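Local coordinates for protein teicoplanin pseudoaglycone deacetylases Orf2 (Actinoplanes teichomyceticus, PDB 3DFF) that probably removes the acetyl group from teicoplanin pseudoaglycone as a zinc-dependent deacetylase of the lipoglycopeptide antibiotic pathway, at residues 37-42 against 145-150; 58-63 against 69-74; 74-79 against 90-95; 97-102 against 108-113. One frame throughout, in Å; residues are numbered along the deposited sequence.

Contact 1. Residues 37-42 against 145-150; sequences NVLVYT and DEFDPT
Phe-147 lays one face of its ring against Leu-39. The nearest carbon, Leu-39 CB, sits 4.1 Å from the centroid of the Phe-147 ring and 20° off its normal, a CH-pi contact over the face. Leu-39 CB lies toward the ring rim, 3.9 Å from Phe-147 CZ. Farther back, Leu-39 CD2 comes within 4.0 Å of Phe-147 CD1. The two side chains run past each other in opposite directions. Phe-147 CG is anti to the backbone N (chi1 179°), which sends the ring out from the last helical turn to the strand. The far end of the ring meets Asn-37. There the backbone O of Asn-37 lies in the ring plane, 3.5 Å from Phe-147 CZ. The amide plane of Asn-37 is steeply inclined to the ring, and its ND2 is 3.6 Å from Phe-147 CE1. The arrangement joins the C-terminal end of helix 126-147 to parallel strand 37-42, a helix-on-sheet contact at the surface of the alpha/beta PIG-L fold.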
loop_
_atom_site.group_PDB
_atom_site.type_symbol
_atom_site.label_atom_id
_atom_site.label_comp_id
_atom_site.label_asym_id
_atom_site.label_seq_id
_atom_site.Cartn_x
_atom_site.Cartn_y
_atom_site.Cartn_z
ATOM N N ASN A 37 -18.736 -5.016 4.983
ATOM C CA ASN A 37 -18.045 -4.370 6.094
ATOM C C ASN A 37 -16.579 -4.246 5.668
ATOM O O ASN A 37 -15.916 -5.260 5.453
ATOM C CB ASN A 37 -18.185 -5.212 7.358
ATOM C CG ASN A 37 -17.628 -4.523 8.599
ATOM O OD1 ASN A 37 -17.256 -3.341 8.578
ATOM N ND2 ASN A 37 -17.578 -5.265 9.701
ATOM N N VAL A 38 -16.106 -3.010 5.516
ATOM C CA VAL A 38 -14.784 -2.751 4.925
ATOM C C VAL A 38 -13.859 -2.091 5.940
ATOM O O VAL A 38 -14.222 -1.082 6.563
ATOM C CB VAL A 38 -14.885 -1.866 3.651
ATOM C CG1 VAL A 38 -13.502 -1.660 3.015
ATOM C CG2 VAL A 38 -15.869 -2.484 2.629
ATOM N N LEU A 39 -12.681 -2.682 6.102
ATOM C CA LEU A 39 -11.640 -2.141 6.982
ATOM C C LEU A 39 -10.325 -2.073 6.236
ATOM O O LEU A 39 -9.878 -3.075 5.686
ATOM C CB LEU A 39 -11.471 -3.015 8.223
ATOM C CG LEU A 39 -10.430 -2.572 9.278
ATOM C CD1 LEU A 39 -10.749 -1.206 9.851
ATOM C CD2 LEU A 39 -10.340 -3.631 10.368
ATOM N N VAL A 40 -9.704 -0.896 6.260
ATOM C CA VAL A 40 -8.410 -0.691 5.600
ATOM C C VAL A 40 -7.365 -0.501 6.687
ATOM O O VAL A 40 -7.353 0.532 7.366
ATOM C CB VAL A 40 -8.461 0.506 4.662
ATOM C CG1 VAL A 40 -7.093 0.749 3.999
ATOM C CG2 VAL A 40 -9.560 0.280 3.579
ATOM N N TYR A 41 -6.542 -1.525 6.856
ATOM C CA TYR A 41 -5.468 -1.536 7.854
ATOM C C TYR A 41 -4.181 -1.143 7.167
ATOM O O TYR A 41 -3.792 -1.785 6.192
ATOM C CB TYR A 41 -5.342 -2.944 8.440
ATOM C CG TYR A 41 -4.063 -3.232 9.213
ATOM C CD1 TYR A 41 -3.741 -2.506 10.367
ATOM C CD2 TYR A 41 -3.185 -4.228 8.792
ATOM C CE1 TYR A 41 -2.573 -2.767 11.078
ATOM C CE2 TYR A 41 -1.998 -4.507 9.493
ATOM C CZ TYR A 41 -1.701 -3.765 10.644
ATOM O OH TYR A 41 -0.546 -4.024 11.348
ATOM N N THR A 42 -3.517 -0.105 7.676
ATOM C CA THR A 42 -2.219 0.286 7.131
ATOM C C THR A 42 -1.117 -0.184 8.076
ATOM O O THR A 42 -1.108 0.167 9.250
ATOM C CB THR A 42 -2.138 1.796 6.923
ATOM O OG1 THR A 42 -3.178 2.211 6.017
ATOM C CG2 THR A 42 -0.757 2.192 6.340
ATOM N N ASP A 145 -8.220 -12.539 13.310
ATOM C CA ASP A 145 -9.024 -13.129 14.399
ATOM C C ASP A 145 -10.108 -12.164 14.890
ATOM O O ASP A 145 -11.252 -12.561 15.169
ATOM C CB ASP A 145 -8.124 -13.568 15.557
ATOM C CG ASP A 145 -7.328 -14.820 15.242
ATOM O OD1 ASP A 145 -7.742 -15.589 14.350
ATOM O OD2 ASP A 145 -6.284 -15.049 15.900
ATOM N N GLU A 146 -9.741 -10.895 14.993
ATOM C CA GLU A 146 -10.605 -9.858 15.523
ATOM C C GLU A 146 -11.690 -9.442 14.528
ATOM O O GLU A 146 -12.857 -9.283 14.895
ATOM C CB GLU A 146 -9.745 -8.657 15.917
ATOM C CG GLU A 146 -10.465 -7.541 16.640
ATOM C CD GLU A 146 -9.514 -6.411 17.001
ATOM O OE1 GLU A 146 -8.320 -6.697 17.237
ATOM O OE2 GLU A 146 -9.956 -5.246 17.035
ATOM N N PHE A 147 -11.311 -9.280 13.260
ATOM C CA PHE A 147 -12.226 -8.769 12.245
ATOM C C PHE A 147 -12.944 -9.866 11.452
ATOM O O PHE A 147 -14.037 -9.639 10.928
ATOM C CB PHE A 147 -11.470 -7.823 11.306
ATOM C CG PHE A 147 -12.305 -7.243 10.205
ATOM C CD1 PHE A 147 -13.298 -6.304 10.478
ATOM C CD2 PHE A 147 -12.059 -7.594 8.878
ATOM C CE1 PHE A 147 -14.055 -5.752 9.449
ATOM C CE2 PHE A 147 -12.816 -7.055 7.840
ATOM C CZ PHE A 147 -13.814 -6.136 8.122
ATOM N N ASP A 148 -12.321 -11.040 11.376
ATOM C CA ASP A 148 -12.867 -12.220 10.689
ATOM C C ASP A 148 -13.221 -11.938 9.238
ATOM O O ASP A 148 -14.367 -12.082 8.843
ATOM C CB ASP A 148 -14.080 -12.791 11.446
ATOM C CG ASP A 148 -14.471 -14.195 10.967
ATOM O OD1 ASP A 148 -13.625 -14.912 10.387
ATOM O OD2 ASP A 148 -15.639 -14.584 11.187
ATOM N N PRO A 149 -12.227 -11.559 8.416
ATOM C CA PRO A 149 -12.581 -11.171 7.054
ATOM C C PRO A 149 -12.986 -12.388 6.209
ATOM O O PRO A 149 -12.548 -13.496 6.482
ATOM C CB PRO A 149 -11.261 -10.618 6.515
ATOM C CG PRO A 149 -10.229 -11.443 7.229
ATOM C CD PRO A 149 -10.768 -11.516 8.636
ATOM N N THR A 150 -13.824 -12.169 5.201
ATOM C CA THR A 150 -14.094 -13.196 4.206
ATOM C C THR A 150 -13.150 -13.078 3.020
ATOM O O THR A 150 -12.965 -14.044 2.272
ATOM C CB THR A 150 -15.544 -13.139 3.695
ATOM O OG1 THR A 150 -15.861 -11.802 3.309
ATOM C CG2 THR A 150 -16.512 -13.603 4.776
#

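Contact 2. Residues 58-63 against 69-74; sequences RMHTIW and DDAVLY
Ala-71 presses its methyl group onto the His-60 ring, a CH-pi contact. Ala-71 CB lies 3.7 Å from the ring centroid of His-60, over the face but displaced toward CD2 and NE2. Ala-71 CB is 3.4 Å from His-60 NE2. His-60 CG is anti to the carbonyl carbon (chi1 -65°), a setting that carries the ring toward the second helix. The apolar contact is lighter. The same methyl, Ala-71 CB, meets the edge of the Trp-63 indole near its plane, 4.1 Å from CZ3. Among polar bonds, His-60 NE2 is hydrogen-bonded to Tyr-100 OH and ND1 to Pro-67 O, which together fix the rotation of the ring. Asp-70 is the N-cap of the second helix, its OD1 accepting from Leu-73 N at 3.1 Å. The contact joins the end of helix 54-62 to the start of helix 71-85. Leu-235 of helix 233-237 packs on Trp-63, and Arg-75, one turn into helix 71-85, makes a cation-pi contact with the same indole.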
loop_
_atom_site.group_PDB
_atom_site.type_symbol
_atom_site.label_atom_id
_atom_site.label_comp_id
_atom_site.label_asym_id
_atom_site.label_seq_id
_atom_site.Cartn_x
_atom_site.Cartn_y
_atom_site.Cartn_z
ATOM N N ARG A 58 14.290 15.212 4.448
ATOM C CA ARG A 58 14.108 15.556 3.034
ATOM C C ARG A 58 12.722 15.149 2.528
ATOM O O ARG A 58 12.083 15.886 1.766
ATOM C CB ARG A 58 15.205 14.912 2.175
ATOM C CG ARG A 58 15.215 15.381 0.729
ATOM C CD ARG A 58 16.174 14.577 -0.123
ATOM N NE ARG A 58 15.907 14.747 -1.554
ATOM C CZ ARG A 58 15.167 13.916 -2.288
ATOM N NH1 ARG A 58 14.607 12.847 -1.734
ATOM N NH2 ARG A 58 14.988 14.151 -3.581
HETATM N N MSE A 59 12.256 13.978 2.946
HETATM C CA MSE A 59 10.932 13.507 2.541
HETATM C C MSE A 59 9.852 14.412 3.103
HETATM O O MSE A 59 8.881 14.748 2.406
HETATM C CB MSE A 59 10.684 12.069 2.999
HETATM C CG MSE A 59 11.439 11.015 2.205
HETATM SE SE MSE A 59 11.276 11.170 0.257
HETATM C CE MSE A 59 9.443 11.874 0.096
ATOM N N HIS A 60 10.021 14.805 4.361
ATOM C CA HIS A 60 9.039 15.682 5.012
ATOM C C HIS A 60 8.883 16.979 4.229
ATOM O O HIS A 60 7.766 17.461 4.031
ATOM C CB HIS A 60 9.411 15.949 6.465
ATOM C CG HIS A 60 9.372 14.713 7.317
ATOM N ND1 HIS A 60 9.886 14.665 8.591
ATOM C CD2 HIS A 60 8.873 13.480 7.064
ATOM C CE1 HIS A 60 9.715 13.449 9.087
ATOM N NE2 HIS A 60 9.088 12.716 8.187
ATOM N N THR A 61 10.008 17.526 3.771
ATOM C CA THR A 61 10.007 18.730 2.946
ATOM C C THR A 61 9.266 18.525 1.621
ATOM O O THR A 61 8.491 19.395 1.199
ATOM C CB THR A 61 11.453 19.225 2.713
ATOM O OG1 THR A 61 12.005 19.635 3.981
ATOM C CG2 THR A 61 11.470 20.402 1.741
ATOM N N ILE A 62 9.469 17.365 0.988
ATOM C CA ILE A 62 8.797 17.021 -0.264
ATOM C C ILE A 62 7.281 16.902 -0.029
ATOM O O ILE A 62 6.467 17.231 -0.913
ATOM C CB ILE A 62 9.406 15.727 -0.859
ATOM C CG1 ILE A 62 10.782 16.052 -1.461
ATOM C CG2 ILE A 62 8.484 15.088 -1.895
ATOM C CD1 ILE A 62 11.630 14.818 -1.741
ATOM N N TRP A 63 6.915 16.483 1.181
ATOM C CA TRP A 63 5.513 16.326 1.579
ATOM C C TRP A 63 4.878 17.631 2.052
ATOM O O TRP A 63 3.737 17.634 2.524
ATOM C CB TRP A 63 5.400 15.281 2.691
ATOM C CG TRP A 63 5.746 13.895 2.249
ATOM C CD1 TRP A 63 5.741 13.407 0.973
ATOM C CD2 TRP A 63 6.094 12.798 3.099
ATOM N NE1 TRP A 63 6.086 12.077 0.977
ATOM C CE2 TRP A 63 6.304 11.678 2.272
ATOM C CE3 TRP A 63 6.241 12.657 4.486
ATOM C CZ2 TRP A 63 6.661 10.430 2.783
ATOM C CZ3 TRP A 63 6.601 11.433 4.992
ATOM C CH2 TRP A 63 6.818 10.328 4.140
ATOM N N ASP A 69 8.477 18.092 11.628
ATOM C CA ASP A 69 7.034 17.932 11.848
ATOM C C ASP A 69 6.705 16.476 12.138
ATOM O O ASP A 69 7.451 15.562 11.736
ATOM C CB ASP A 69 6.234 18.385 10.616
ATOM C CG ASP A 69 5.976 19.888 10.579
ATOM O OD1 ASP A 69 6.232 20.577 11.591
ATOM O OD2 ASP A 69 5.515 20.382 9.522
ATOM N N ASP A 70 5.578 16.260 12.814
ATOM C CA ASP A 70 5.076 14.909 13.065
ATOM C C ASP A 70 4.353 14.445 11.806
ATOM O O ASP A 70 3.121 14.506 11.710
ATOM C CB ASP A 70 4.171 14.912 14.312
ATOM C CG ASP A 70 3.710 13.518 14.728
ATOM O OD1 ASP A 70 3.854 12.561 13.950
ATOM O OD2 ASP A 70 3.166 13.384 15.853
ATOM N N ALA A 71 5.147 13.985 10.834
ATOM C CA ALA A 71 4.643 13.606 9.525
ATOM C C ALA A 71 3.651 12.470 9.594
ATOM O O ALA A 71 2.673 12.466 8.853
ATOM C CB ALA A 71 5.796 13.254 8.595
ATOM N N VAL A 72 3.918 11.495 10.461
ATOM C CA VAL A 72 3.021 10.356 10.581
ATOM C C VAL A 72 1.627 10.834 11.019
ATOM O O VAL A 72 0.622 10.365 10.477
ATOM C CB VAL A 72 3.557 9.290 11.561
ATOM C CG1 VAL A 72 2.515 8.173 11.768
ATOM C CG2 VAL A 72 4.877 8.715 11.049
ATOM N N LEU A 73 1.557 11.747 11.988
ATOM C CA LEU A 73 0.262 12.301 12.401
ATOM C C LEU A 73 -0.457 12.969 11.224
ATOM O O LEU A 73 -1.635 12.695 10.992
ATOM C CB LEU A 73 0.398 13.286 13.579
ATOM C CG LEU A 73 -0.911 13.838 14.149
ATOM C CD1 LEU A 73 -1.804 12.705 14.675
ATOM C CD2 LEU A 73 -0.612 14.845 15.234
ATOM N N TYR A 74 0.253 13.821 10.481
ATOM C CA TYR A 74 -0.326 14.490 9.309
ATOM C C TYR A 74 -0.870 13.453 8.335
ATOM O O TYR A 74 -1.997 13.579 7.854
ATOM C CB TYR A 74 0.695 15.376 8.587
ATOM C CG TYR A 74 0.844 16.777 9.146
ATOM C CD1 TYR A 74 1.718 17.032 10.199
ATOM C CD2 TYR A 74 0.133 17.848 8.605
ATOM C CE1 TYR A 74 1.871 18.309 10.733
ATOM C CE2 TYR A 74 0.285 19.152 9.133
ATOM C CZ TYR A 74 1.157 19.361 10.199
ATOM O OH TYR A 74 1.319 20.622 10.733
#

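Contact 3. Residues 74-79 against 90-95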
loop_
_atom_site.group_PDB
_atom_site.type_symbol
_atom_site.label_atom_id
_atom_site.label_comp_id
_atom_site.label_asym_id
_atom_site.label_seq_id
_atom_site.Cartn_x
_atom_site.Cartn_y
_atom_site.Cartn_z
ATOM N N TYR A 74 0.253 13.821 10.481
ATOM C CA TYR A 74 -0.326 14.490 9.309
ATOM C C TYR A 74 -0.870 13.453 8.335
ATOM O O TYR A 74 -1.997 13.579 7.854
ATOM C CB TYR A 74 0.695 15.376 8.587
ATOM C CG TYR A 74 0.844 16.777 9.146
ATOM C CD1 TYR A 74 1.718 17.032 10.199
ATOM C CD2 TYR A 74 0.133 17.848 8.605
ATOM C CE1 TYR A 74 1.871 18.309 10.733
ATOM C CE2 TYR A 74 0.285 19.152 9.133
ATOM C CZ TYR A 74 1.157 19.361 10.199
ATOM O OH TYR A 74 1.319 20.622 10.733
ATOM N N ARG A 75 -0.087 12.411 8.064
ATOM C CA ARG A 75 -0.470 11.401 7.088
ATOM C C ARG A 75 -1.612 10.520 7.572
ATOM O O ARG A 75 -2.468 10.077 6.788
ATOM C CB ARG A 75 0.756 10.564 6.685
ATOM C CG ARG A 75 1.776 11.368 5.893
ATOM C CD ARG A 75 2.816 10.450 5.263
ATOM N NE ARG A 75 2.236 9.618 4.212
ATOM C CZ ARG A 75 2.898 8.644 3.586
ATOM N NH1 ARG A 75 4.147 8.370 3.929
ATOM N NH2 ARG A 75 2.306 7.930 2.639
ATOM N N ARG A 76 -1.643 10.266 8.881
ATOM C CA ARG A 76 -2.736 9.507 9.447
ATOM C C ARG A 76 -4.028 10.287 9.284
ATOM O O ARG A 76 -5.054 9.687 8.960
ATOM C CB ARG A 76 -2.517 9.243 10.933
ATOM C CG ARG A 76 -1.645 8.035 11.198
ATOM C CD ARG A 76 -1.530 7.834 12.709
ATOM N NE ARG A 76 -0.719 6.664 13.033
ATOM C CZ ARG A 76 -0.785 6.017 14.194
ATOM N NH1 ARG A 76 -1.661 6.403 15.116
ATOM N NH2 ARG A 76 -0.011 4.973 14.423
ATOM N N LYS A 77 -3.980 11.599 9.526
ATOM C CA LYS A 77 -5.190 12.434 9.371
ATOM C C LYS A 77 -5.667 12.456 7.923
ATOM O O LYS A 77 -6.871 12.360 7.666
ATOM C CB LYS A 77 -4.974 13.854 9.892
ATOM C CG LYS A 77 -4.819 13.893 11.405
ATOM C CD LYS A 77 -4.665 15.320 11.908
ATOM C CE LYS A 77 -4.672 15.341 13.429
ATOM N NZ LYS A 77 -4.314 16.687 13.955
ATOM N N GLU A 78 -4.727 12.528 6.978
ATOM C CA GLU A 78 -5.075 12.439 5.552
ATOM C C GLU A 78 -5.764 11.128 5.218
ATOM O O GLU A 78 -6.759 11.112 4.477
ATOM C CB GLU A 78 -3.830 12.565 4.666
ATOM C CG GLU A 78 -3.221 13.921 4.636
ATOM C CD GLU A 78 -1.922 13.974 3.852
ATOM O OE1 GLU A 78 -1.394 12.920 3.415
ATOM O OE2 GLU A 78 -1.414 15.097 3.712
ATOM N N ASP A 79 -5.230 10.027 5.752
ATOM C CA ASP A 79 -5.754 8.701 5.490
ATOM C C ASP A 79 -7.184 8.570 6.020
ATOM O O ASP A 79 -8.052 7.983 5.375
ATOM C CB ASP A 79 -4.845 7.660 6.138
ATOM C CG ASP A 79 -5.212 6.240 5.776
ATOM O OD1 ASP A 79 -5.157 5.863 4.570
ATOM O OD2 ASP A 79 -5.529 5.467 6.699
ATOM N N HIS A 90 -10.879 2.619 9.044
ATOM C CA HIS A 90 -9.406 2.618 9.013
ATOM C C HIS A 90 -8.869 1.981 10.277
ATOM O O HIS A 90 -9.544 1.994 11.317
ATOM C CB HIS A 90 -8.882 4.053 8.940
ATOM C CG HIS A 90 -9.298 4.908 10.101
ATOM N ND1 HIS A 90 -8.513 5.086 11.223
ATOM C CD2 HIS A 90 -10.433 5.613 10.323
ATOM C CE1 HIS A 90 -9.141 5.874 12.081
ATOM N NE2 HIS A 90 -10.314 6.200 11.563
ATOM N N ARG A 91 -7.643 1.470 10.190
ATOM C CA ARG A 91 -6.893 0.961 11.337
ATOM C C ARG A 91 -5.409 1.227 11.079
ATOM O O ARG A 91 -4.854 0.770 10.081
ATOM C CB ARG A 91 -7.146 -0.534 11.545
ATOM C CG ARG A 91 -6.415 -1.135 12.755
ATOM C CD ARG A 91 -7.006 -2.480 13.104
ATOM N NE ARG A 91 -6.325 -3.131 14.222
ATOM C CZ ARG A 91 -6.950 -3.858 15.147
ATOM N NH1 ARG A 91 -8.272 -4.004 15.106
ATOM N NH2 ARG A 91 -6.258 -4.436 16.113
ATOM N N HIS A 92 -4.778 1.963 11.985
ATOM C CA HIS A 92 -3.397 2.385 11.778
ATOM C C HIS A 92 -2.408 1.550 12.588
ATOM O O HIS A 92 -2.409 1.583 13.830
ATOM C CB HIS A 92 -3.259 3.873 12.087
ATOM C CG HIS A 92 -3.973 4.759 11.111
ATOM N ND1 HIS A 92 -4.385 6.036 11.416
ATOM C CD2 HIS A 92 -4.353 4.536 9.830
ATOM C CE1 HIS A 92 -4.963 6.573 10.352
ATOM N NE2 HIS A 92 -4.972 5.675 9.384
ATOM N N GLY A 93 -1.564 0.805 11.882
ATOM C CA GLY A 93 -0.614 -0.128 12.488
ATOM C C GLY A 93 0.570 0.552 13.163
ATOM O O GLY A 93 0.695 1.790 13.115
ATOM N N ARG A 94 1.425 -0.276 13.765
ATOM C CA ARG A 94 2.498 0.164 14.650
ATOM C C ARG A 94 3.870 0.229 13.978
ATOM O O ARG A 94 4.837 0.671 14.595
ATOM C CB ARG A 94 2.605 -0.820 15.838
ATOM C CG ARG A 94 3.159 -2.175 15.474
ATOM C CD ARG A 94 3.271 -3.052 16.723
ATOM N NE ARG A 94 3.344 -4.464 16.396
ATOM C CZ ARG A 94 4.448 -5.202 16.386
ATOM N NH1 ARG A 94 5.643 -4.678 16.673
ATOM N NH2 ARG A 94 4.339 -6.487 16.085
ATOM N N PHE A 95 3.975 -0.202 12.723
ATOM C CA PHE A 95 5.296 -0.374 12.115
ATOM C C PHE A 95 5.824 0.902 11.513
ATOM O O PHE A 95 5.063 1.670 10.934
ATOM C CB PHE A 95 5.257 -1.495 11.075
ATOM C CG PHE A 95 4.860 -2.805 11.678
ATOM C CD1 PHE A 95 5.800 -3.592 12.330
ATOM C CD2 PHE A 95 3.518 -3.195 11.687
ATOM C CE1 PHE A 95 5.417 -4.787 12.958
ATOM C CE2 PHE A 95 3.119 -4.385 12.323
ATOM C CZ PHE A 95 4.071 -5.190 12.922
#
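His-92 and Asp-79 form a His-carboxylate hydrogen bond between helix 71-85 and strand 89-92, the edge strand of the main sheet. Helix and strand run nearly antiparallel at 164°, as consecutive elements of an alpha/beta fold. His-92 NE2 donates to Asp-79 OD2 at 2.8 Å, with an N-H...O angle of 154°. The oxygen lies in the ring plane of His-92, and the ring nitrogen reaches it on the anti side of the carboxylate. The two planes are about 45° apart. Arg-76 packs alongside the other part of the ring: its CG is 3.4 Å from His-92 ND1. Its chain is extended from CG to NE and runs past the histidine in the opposite direction. This places the guanidinium with one face over His-92 CB, 3.8 Å from its plane. In the next shell, Tyr-229 OH bonds the second carboxylate oxygen, OD1 of Asp-79, so both oxygens are held. Arg-76 NH2 bonds Ala-45 O. His-90 ND1 lies over one face of the His-92 ring, toward its rim. His-90 is seen to bind zinc in this protein, though not in this chain. At the far end of the arginine, Arg-76 NH2 stands 3.5 Å from Gly-93 O.

Contact 4. Residues 97-102 against 108-113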
loop_
_atom_site.group_PDB
_atom_site.type_symbol
_atom_site.label_atom_id
_atom_site.label_comp_id
_atom_site.label_asym_id
_atom_site.label_seq_id
_atom_site.Cartn_x
_atom_site.Cartn_y
_atom_site.Cartn_z
ATOM N N ASP A 97 7.616 3.274 8.931
ATOM C CA ASP A 97 7.999 3.427 7.532
ATOM C C ASP A 97 9.518 3.258 7.377
ATOM O O ASP A 97 10.269 3.641 8.261
ATOM C CB ASP A 97 7.607 4.804 7.019
ATOM C CG ASP A 97 7.822 4.924 5.520
ATOM O OD1 ASP A 97 8.986 4.977 5.053
ATOM O OD2 ASP A 97 6.831 4.901 4.803
ATOM N N SER A 98 9.947 2.727 6.240
ATOM C CA SER A 98 11.382 2.539 5.946
ATOM C C SER A 98 12.230 3.772 6.245
ATOM O O SER A 98 13.379 3.608 6.651
ATOM C CB SER A 98 11.588 2.106 4.497
ATOM O OG SER A 98 11.059 3.078 3.612
ATOM N N ILE A 99 11.694 4.988 6.076
ATOM C CA ILE A 99 12.519 6.187 6.341
ATOM C C ILE A 99 12.787 6.445 7.817
ATOM O O ILE A 99 13.596 7.319 8.169
ATOM C CB ILE A 99 11.969 7.470 5.675
ATOM C CG1 ILE A 99 10.529 7.768 6.152
ATOM C CG2 ILE A 99 12.060 7.355 4.176
ATOM C CD1 ILE A 99 10.042 9.206 5.755
ATOM N N TYR A 100 12.117 5.698 8.691
ATOM C CA TYR A 100 12.295 5.908 10.117
ATOM C C TYR A 100 13.002 4.746 10.796
ATOM O O TYR A 100 13.320 4.856 11.985
ATOM C CB TYR A 100 10.947 6.140 10.827
ATOM C CG TYR A 100 10.116 7.261 10.237
ATOM C CD1 TYR A 100 10.629 8.580 10.129
ATOM C CD2 TYR A 100 8.821 7.018 9.776
ATOM C CE1 TYR A 100 9.864 9.604 9.593
ATOM C CE2 TYR A 100 8.045 8.055 9.230
ATOM C CZ TYR A 100 8.575 9.333 9.140
ATOM O OH TYR A 100 7.803 10.339 8.578
ATOM N N ARG A 101 13.207 3.643 10.069
ATOM C CA ARG A 101 13.751 2.438 10.701
ATOM C C ARG A 101 15.270 2.496 10.808
ATOM O O ARG A 101 15.939 3.136 10.005
ATOM C CB ARG A 101 13.334 1.162 9.959
ATOM C CG ARG A 101 11.815 0.908 10.001
ATOM C CD ARG A 101 11.494 -0.588 9.810
ATOM N NE ARG A 101 11.910 -1.171 8.532
ATOM C CZ ARG A 101 11.208 -1.072 7.406
ATOM N NH1 ARG A 101 10.095 -0.359 7.376
ATOM N NH2 ARG A 101 11.630 -1.651 6.300
ATOM N N LYS A 102 15.797 1.794 11.814
ATOM C CA LYS A 102 17.233 1.623 11.998
ATOM C C LYS A 102 17.668 0.170 11.804
ATOM O O LYS A 102 16.855 -0.754 11.956
ATOM C CB LYS A 102 17.637 2.063 13.387
ATOM C CG LYS A 102 17.657 3.571 13.541
ATOM C CD LYS A 102 18.142 3.954 14.914
ATOM C CE LYS A 102 18.232 5.456 15.068
ATOM N NZ LYS A 102 18.669 5.806 16.447
ATOM N N TRP A 108 20.813 4.227 10.094
ATOM C CA TRP A 108 19.487 4.301 9.475
ATOM C C TRP A 108 19.378 3.255 8.386
ATOM O O TRP A 108 20.360 2.944 7.695
ATOM C CB TRP A 108 19.282 5.667 8.831
ATOM C CG TRP A 108 19.260 6.791 9.823
ATOM C CD1 TRP A 108 20.216 7.763 9.979
ATOM C CD2 TRP A 108 18.248 7.062 10.798
ATOM N NE1 TRP A 108 19.855 8.615 10.988
ATOM C CE2 TRP A 108 18.651 8.214 11.507
ATOM C CE3 TRP A 108 17.030 6.450 11.135
ATOM C CZ2 TRP A 108 17.878 8.769 12.526
ATOM C CZ3 TRP A 108 16.268 6.986 12.163
ATOM C CH2 TRP A 108 16.699 8.147 12.849
ATOM N N LEU A 109 18.176 2.732 8.188
ATOM C CA LEU A 109 17.941 1.806 7.096
ATOM C C LEU A 109 18.120 2.496 5.730
ATOM O O LEU A 109 18.752 1.959 4.811
ATOM C CB LEU A 109 16.523 1.235 7.210
ATOM C CG LEU A 109 16.055 0.377 6.039
ATOM C CD1 LEU A 109 16.915 -0.857 5.826
ATOM C CD2 LEU A 109 14.633 -0.040 6.320
ATOM N N THR A 110 17.528 3.684 5.595
ATOM C CA THR A 110 17.515 4.396 4.313
ATOM C C THR A 110 18.417 5.634 4.397
ATOM O O THR A 110 18.456 6.326 5.411
ATOM C CB THR A 110 16.078 4.820 3.914
ATOM O OG1 THR A 110 15.596 5.721 4.889
ATOM C CG2 THR A 110 15.149 3.616 3.890
ATOM N N ALA A 111 19.145 5.899 3.319
ATOM C CA ALA A 111 20.096 7.003 3.306
ATOM C C ALA A 111 19.940 7.834 2.052
ATOM O O ALA A 111 19.603 7.301 1.005
ATOM C CB ALA A 111 21.514 6.474 3.401
ATOM N N HIS A 112 20.190 9.135 2.174
ATOM C CA HIS A 112 20.295 10.010 1.012
ATOM C C HIS A 112 21.736 9.999 0.506
ATOM O O HIS A 112 22.679 10.108 1.292
ATOM C CB HIS A 112 19.888 11.441 1.366
ATOM C CG HIS A 112 20.033 12.405 0.230
ATOM N ND1 HIS A 112 19.143 12.454 -0.820
ATOM C CD2 HIS A 112 20.970 13.350 -0.025
ATOM C CE1 HIS A 112 19.525 13.389 -1.674
ATOM N NE2 HIS A 112 20.624 13.955 -1.209
ATOM N N VAL A 113 21.891 9.856 -0.808
ATOM C CA VAL A 113 23.204 9.869 -1.445
ATOM C C VAL A 113 23.343 11.166 -2.239
ATOM O O VAL A 113 22.513 11.461 -3.108
ATOM C CB VAL A 113 23.395 8.640 -2.361
ATOM C CG1 VAL A 113 24.787 8.644 -3.023
ATOM C CG2 VAL A 113 23.195 7.357 -1.563
HETATM O O HOH W 1 15.665 4.765 7.697
HETATM O O HOH W 2 16.264 7.282 6.758
#
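Trp-108, Leu-109 and Lys-102 carry most of this contact, where a loop and the run into strand 110-111 meet through a single beta bridge, Lys-102 with Trp-108. Over one face of the indole, Lys-102 CE makes a CH-pi contact 4.0 Å from the six-membered ring centroid of Trp-108, while NZ adds at most a weak cation-pi attraction. Backbone oxygens of Tyr-100 and Arg-101 lie at the indole edge, in its plane. Leu-109 N donates to Arg-101 O at 2.9 Å, a nearly straight bond of 170°. With CG anti to the backbone N (chi1 173°), Leu-109 extends in the same direction as Arg-101, and Leu-109 CD2 is 3.4 Å from Arg-101 NH2. Arg-101 NH1 forms a salt bridge with Asp-163 and bonds Leu-96 O. Asp-97 OD1 accepts from Ile-99 N through its anti lone pair, an Asx turn. Asp-163 and Asp-97 are seen to bind zinc in this protein, though not in this chain. One water accepts from Thr-110 N at 3.0 Å and lies 2.8 Å from Ser-98 O.

Contacts 1 and 3 share the main sheet, since strands 37-42 and 89-92 are neighbours in it. Thr-42 O and Gly-93 N lie 2.7 Å apart in a probable hydrogen bond, and Glu-146 OE2 and Arg-91 NH1 form a salt bridge at 2.8 Å. Contacts 2 and 3 share Tyr-74 and helix 71-85. Contacts 2 and 4 also pack together, with Val-72 CG2 3.7 Å from Tyr-100 CE2. The zinc ion is held by His-16, Asp-19 and His-164. Asp-97 of contact 4 touches His-16. Measured from the zinc ion to the side chain, Trp-63 of contact 2 and Ser-98 of contact 4 are each about 9 Å away, and Asp-79 of contact 3 about 11 Å.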